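Local coordinates for phosphatidylethanolamine-binding protein (Plasmodium vivax, PDB 2GZQ) that probably binds phosphatidylethanolamine or related phospholipid head groups, at residues A[60-72]-A[102-115]. Sequence-based numbering, arbitrary orientation. Where two conformers were deposited one is given.
Sequences TGSVPRNIKFSEE and WAVSGIKSKELVKG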
loop_
_atom_site.group_PDB
_atom_site.type_symbol
_atom_site.label_atom_id
_atom_site.label_comp_id
_atom_site.label_asym_id
_atom_site.label_seq_id
_atom_site.Cartn_x
_atom_site.Cartn_y
_atom_site.Cartn_z
ATOM N N THR A 60 14.790 4.505 0.133
ATOM C CA THR A 60 13.474 3.982 -0.249
ATOM C C THR A 60 13.319 3.724 -1.744
ATOM O O THR A 60 12.215 3.513 -2.235
ATOM C CB THR A 60 12.367 4.931 0.203
ATOM O OG1 THR A 60 12.498 6.185 -0.463
ATOM C CG2 THR A 60 12.427 5.115 1.682
ATOM N N GLY A 61 14.426 3.728 -2.460
ATOM C CA GLY A 61 14.414 3.517 -3.902
ATOM C C GLY A 61 14.121 2.093 -4.354
ATOM O O GLY A 61 13.772 1.881 -5.520
ATOM N N SER A 62 14.252 1.121 -3.450
ATOM C CA SER A 62 13.927 -0.265 -3.772
ATOM C C SER A 62 12.805 -0.836 -2.936
ATOM O O SER A 62 12.516 -0.347 -1.845
ATOM C CB SER A 62 15.133 -1.174 -3.623
ATOM O OG SER A 62 16.213 -0.720 -4.420
ATOM N N VAL A 63 12.199 -1.887 -3.444
ATOM C CA VAL A 63 11.108 -2.549 -2.755
ATOM C C VAL A 63 11.567 -2.969 -1.365
ATOM O O VAL A 63 12.725 -3.325 -1.174
ATOM C CB VAL A 63 10.606 -3.727 -3.599
ATOM C CG1 VAL A 63 11.587 -4.871 -3.625
ATOM C CG2 VAL A 63 9.258 -4.216 -3.146
ATOM N N PRO A 64 10.699 -2.898 -0.359
ATOM C CA PRO A 64 11.136 -3.359 0.963
ATOM C C PRO A 64 11.779 -4.731 0.937
ATOM O O PRO A 64 11.240 -5.657 0.327
ATOM C CB PRO A 64 9.843 -3.357 1.762
ATOM C CG PRO A 64 9.058 -2.214 1.166
ATOM C CD PRO A 64 9.339 -2.322 -0.319
ATOM N N ARG A 65 12.900 -4.895 1.622
ATOM C CA ARG A 65 13.584 -6.171 1.626
ATOM C C ARG A 65 12.752 -7.226 2.363
ATOM O O ARG A 65 12.763 -8.395 1.981
ATOM C CB ARG A 65 14.965 -6.042 2.274
ATOM C CG ARG A 65 15.802 -7.292 2.125
ATOM C CD ARG A 65 17.233 -7.107 2.590
ATOM N NE ARG A 65 18.002 -8.354 2.486
ATOM C CZ ARG A 65 19.259 -8.490 2.896
ATOM N NH1 ARG A 65 19.885 -9.641 2.771
ATOM N NH2 ARG A 65 19.895 -7.468 3.432
ATOM N N ASN A 66 12.130 -6.849 3.473
ATOM C CA ASN A 66 11.409 -7.816 4.296
ATOM C C ASN A 66 10.069 -7.292 4.729
ATOM O O ASN A 66 9.990 -6.220 5.349
ATOM C CB ASN A 66 12.208 -8.199 5.538
ATOM C CG ASN A 66 13.366 -9.048 5.205
ATOM O OD1 ASN A 66 13.222 -10.239 4.965
ATOM N ND2 ASN A 66 14.526 -8.434 5.143
ATOM N N ILE A 67 9.012 -8.040 4.421
ATOM C CA ILE A 67 7.695 -7.776 4.935
ATOM C C ILE A 67 7.222 -9.039 5.604
ATOM O O ILE A 67 7.495 -10.135 5.116
ATOM C CB ILE A 67 6.748 -7.332 3.827
ATOM C CG1 ILE A 67 7.190 -5.983 3.275
ATOM C CG2 ILE A 67 5.307 -7.280 4.321
ATOM C CD1 ILE A 67 6.406 -5.508 2.092
ATOM N N LYS A 68 6.590 -8.900 6.758
ATOM C CA LYS A 68 6.068 -10.060 7.494
ATOM C C LYS A 68 4.660 -9.794 7.961
ATOM O O LYS A 68 4.352 -8.711 8.440
ATOM C CB LYS A 68 6.906 -10.356 8.731
ATOM C CG LYS A 68 8.334 -10.728 8.406
ATOM C CD LYS A 68 9.155 -11.139 9.640
ATOM C CE LYS A 68 10.645 -11.232 9.300
ATOM N NZ LYS A 68 11.370 -12.198 10.183
ATOM N N PHE A 69 3.821 -10.796 7.825
ATOM C CA PHE A 69 2.421 -10.721 8.209
ATOM C C PHE A 69 2.183 -11.575 9.443
ATOM O O PHE A 69 2.774 -12.650 9.578
ATOM C CB PHE A 69 1.514 -11.205 7.056
ATOM C CG PHE A 69 1.827 -10.561 5.749
ATOM C CD1 PHE A 69 1.552 -9.232 5.540
ATOM C CD2 PHE A 69 2.459 -11.271 4.748
ATOM C CE1 PHE A 69 1.868 -8.617 4.340
ATOM C CE2 PHE A 69 2.805 -10.654 3.560
ATOM C CZ PHE A 69 2.483 -9.325 3.359
ATOM N N SER A 70 1.252 -11.180 10.299
ATOM C CA SER A 70 1.001 -11.972 11.496
ATOM C C SER A 70 0.268 -13.282 11.231
ATOM O O SER A 70 0.305 -14.191 12.065
ATOM C CB SER A 70 0.259 -11.175 12.537
ATOM O OG SER A 70 -0.973 -10.710 12.021
ATOM N N GLU A 71 -0.372 -13.425 10.081
ATOM C CA GLU A 71 -1.028 -14.686 9.723
ATOM C C GLU A 71 -1.075 -14.839 8.233
ATOM O O GLU A 71 -0.952 -13.861 7.505
ATOM C CB GLU A 71 -2.420 -14.786 10.303
ATOM C CG GLU A 71 -3.305 -13.736 9.816
ATOM C CD GLU A 71 -4.711 -13.806 10.404
ATOM O OE1 GLU A 71 -4.870 -13.494 11.605
ATOM O OE2 GLU A 71 -5.655 -14.176 9.671
ATOM N N GLU A 72 -1.163 -16.086 7.788
ATOM C CA GLU A 72 -1.396 -16.420 6.394
ATOM C C GLU A 72 -2.825 -16.064 6.008
ATOM O O GLU A 72 -3.697 -16.017 6.851
ATOM C CB GLU A 72 -1.172 -17.920 6.179
ATOM C CG GLU A 72 0.272 -18.314 6.312
ATOM C CD GLU A 72 0.505 -19.802 6.139
ATOM O OE1 GLU A 72 -0.399 -20.505 5.652
ATOM O OE2 GLU A 72 1.608 -20.257 6.492
ATOM N N TRP A 102 3.201 0.718 -5.894
ATOM C CA TRP A 102 3.470 -0.720 -5.912
ATOM C C TRP A 102 2.164 -1.447 -5.739
ATOM O O TRP A 102 1.350 -1.056 -4.899
ATOM C CB TRP A 102 4.455 -1.058 -4.781
ATOM C CG TRP A 102 4.911 -2.482 -4.709
ATOM C CD1 TRP A 102 5.092 -3.364 -5.740
ATOM C CD2 TRP A 102 5.267 -3.172 -3.515
ATOM N NE1 TRP A 102 5.547 -4.566 -5.246
ATOM C CE2 TRP A 102 5.655 -4.473 -3.882
ATOM C CE3 TRP A 102 5.295 -2.807 -2.163
ATOM C CZ2 TRP A 102 6.033 -5.428 -2.949
ATOM C CZ3 TRP A 102 5.700 -3.752 -1.234
ATOM C CH2 TRP A 102 6.070 -5.049 -1.630
ATOM N N ALA A 103 1.956 -2.496 -6.528
ATOM C CA ALA A 103 0.825 -3.405 -6.349
ATOM C C ALA A 103 1.251 -4.814 -6.646
ATOM O O ALA A 103 1.687 -5.122 -7.760
ATOM C CB ALA A 103 -0.344 -3.039 -7.256
ATOM N N VAL A 104 1.108 -5.700 -5.668
ATOM C CA VAL A 104 1.483 -7.096 -5.822
ATOM C C VAL A 104 0.349 -7.931 -5.248
ATOM O O VAL A 104 -0.177 -7.646 -4.184
ATOM C CB VAL A 104 2.861 -7.394 -5.187
ATOM C CG1 VAL A 104 2.897 -7.046 -3.707
ATOM C CG2 VAL A 104 3.273 -8.822 -5.421
ATOM N N SER A 105 -0.018 -8.975 -5.985
ATOM C CA SER A 105 -1.165 -9.798 -5.667
ATOM C C SER A 105 -0.804 -11.269 -5.675
ATOM O O SER A 105 0.027 -11.699 -6.474
ATOM C CB SER A 105 -2.229 -9.481 -6.711
ATOM O OG SER A 105 -3.438 -10.193 -6.504
ATOM N N GLY A 106 -1.366 -12.065 -4.790
ATOM C CA GLY A 106 -1.106 -13.501 -4.796
ATOM C C GLY A 106 -0.342 -14.044 -3.613
ATOM O O GLY A 106 -0.024 -15.243 -3.582
ATOM N N ILE A 107 -0.040 -13.183 -2.651
ATOM C CA ILE A 107 0.794 -13.546 -1.487
ATOM C C ILE A 107 0.083 -14.601 -0.640
ATOM O O ILE A 107 -1.073 -14.460 -0.282
ATOM C CB ILE A 107 1.096 -12.308 -0.587
ATOM C CG1 ILE A 107 1.777 -11.174 -1.385
ATOM C CG2 ILE A 107 1.901 -12.697 0.617
ATOM C CD1 ILE A 107 1.534 -9.775 -0.854
ATOM N N LYS A 108 0.776 -15.684 -0.353
ATOM C CA LYS A 108 0.267 -16.807 0.433
ATOM C C LYS A 108 1.036 -16.996 1.754
ATOM O O LYS A 108 0.540 -17.664 2.660
ATOM C CB LYS A 108 0.364 -18.123 -0.358
ATOM C CG LYS A 108 -0.502 -18.192 -1.578
ATOM C CD LYS A 108 -1.981 -18.088 -1.234
ATOM C CE LYS A 108 -2.480 -19.303 -0.473
ATOM N NZ LYS A 108 -3.919 -19.273 -0.043
ATOM N N SER A 109 2.239 -16.428 1.828
ATOM C CA SER A 109 3.224 -16.724 2.884
ATOM C C SER A 109 3.219 -15.630 3.949
ATOM O O SER A 109 2.963 -14.472 3.624
ATOM C CB SER A 109 4.632 -16.740 2.281
ATOM O OG SER A 109 5.626 -16.856 3.295
ATOM N N LYS A 110 3.580 -15.951 5.190
ATOM C CA LYS A 110 3.717 -14.918 6.209
ATOM C C LYS A 110 4.897 -14.000 5.971
ATOM O O LYS A 110 5.067 -13.043 6.692
ATOM C CB LYS A 110 3.883 -15.523 7.593
ATOM C CG LYS A 110 2.608 -16.023 8.187
ATOM C CD LYS A 110 2.899 -16.832 9.404
ATOM C CE LYS A 110 3.160 -15.957 10.595
ATOM N NZ LYS A 110 3.096 -16.756 11.850
ATOM N N GLU A 111 5.742 -14.308 4.995
ATOM C CA GLU A 111 6.960 -13.523 4.741
ATOM C C GLU A 111 7.047 -13.210 3.255
ATOM O O GLU A 111 6.835 -14.100 2.409
ATOM C CB GLU A 111 8.207 -14.299 5.164
ATOM C CG GLU A 111 8.757 -13.898 6.500
ATOM C CD GLU A 111 10.211 -14.271 6.638
ATOM O OE1 GLU A 111 10.493 -15.475 6.831
ATOM O OE2 GLU A 111 11.069 -13.366 6.539
ATOM N N LEU A 112 7.349 -11.959 2.931
ATOM C CA LEU A 112 7.614 -11.547 1.561
ATOM C C LEU A 112 8.969 -10.906 1.543
ATOM O O LEU A 112 9.179 -9.899 2.189
ATOM C CB LEU A 112 6.542 -10.565 1.070
ATOM C CG LEU A 112 6.544 -10.221 -0.427
ATOM C CD1 LEU A 112 6.166 -11.462 -1.227
ATOM C CD2 LEU A 112 5.606 -9.078 -0.727
ATOM N N VAL A 113 9.876 -11.504 0.778
ATOM C CA VAL A 113 11.274 -11.084 0.725
ATOM C C VAL A 113 11.550 -10.486 -0.645
ATOM O O VAL A 113 11.304 -11.106 -1.667
ATOM C CB VAL A 113 12.220 -12.269 1.001
ATOM C CG1 VAL A 113 13.672 -11.791 1.022
ATOM C CG2 VAL A 113 11.829 -12.948 2.304
ATOM N N LYS A 114 11.988 -9.237 -0.652
ATOM C CA LYS A 114 12.258 -8.501 -1.889
ATOM C C LYS A 114 11.048 -8.466 -2.814
ATOM O O LYS A 114 11.190 -8.435 -4.040
ATOM C CB LYS A 114 13.468 -9.081 -2.622
ATOM C CG LYS A 114 14.758 -8.850 -1.899
ATOM C CD LYS A 114 15.972 -8.990 -2.818
ATOM C CE LYS A 114 17.258 -8.889 -2.030
ATOM N NZ LYS A 114 18.474 -8.946 -2.892
ATOM N N GLY A 115 9.855 -8.438 -2.229
ATOM C CA GLY A 115 8.680 -8.027 -2.951
ATOM C C GLY A 115 7.997 -9.063 -3.815
ATOM O O GLY A 115 7.002 -8.728 -4.463
HETATM O O HOH W 1 9.223 -7.638 0.444
HETATM O O HOH W 2 10.448 -11.209 5.603
HETATM O O HOH W 3 13.757 -13.025 5.316
HETATM O O HOH W 4 -0.070 -16.952 12.303
HETATM O O HOH W 5 -1.138 -19.703 2.916
HETATM O O HOH W 6 4.013 -18.729 5.801
#
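I67 and L112 form the central pair where strands 66-69 and 111-113 run antiparallel. Each peptide donates to the other: I67 N to L112 O, in the carbonyl plane, and L112 N to I67 O, nearly straight at 174°. F69 N continues the ladder with a 2.8 Å bond to K110 O. At the other end K114 N reaches R65 O, lying well above the carbonyl plane. Beyond this bond the chains part, and a water takes over. It donates to P64 O and L112 O and accepts from G115 N, so L112 O has two donors.

On the face carrying N66, K68 and E111, the K68 and E111 chains lie side by side. Their salt bridge is long and uncertain, 3.8 Å from K68 NZ to E111 OE2 in one of two K68 conformers. Another water donates to both N66 OD1 and E111 OE2, joining amide and carboxylate. At the 108-110 turn a water links E72 OE2 to K110 N. In one of its two conformers S109 OG accepts from E111 N, an ST turn.

On the face carrying I67 and L112 the contacts are mostly apolar. The W102 ring reaches V63 and I67, with CG anti to the backbone N (chi1 -176°). V63 CG2 sits over one ring face in a CH-pi contact, 3.6 Å from the centroid of the six-membered ring. V104 CG1 covers the opposite face, and I67 CD1 meets the edge. The F69 ring has S109 O at its edge, 3.4 Å from CD2, and I107 CG2 is 3.7 Å from CE2. Y79 and L144 of the larger sheet also touch F69.

Strand 66-69 pairs on its other side with 39-42, leaving 111-113 outermost in a small antiparallel sheet. The chain enters it from strand 99-107 of the larger sheet, a two-sheet arrangement typical of the phosphatidylethanolamine-binding protein fold.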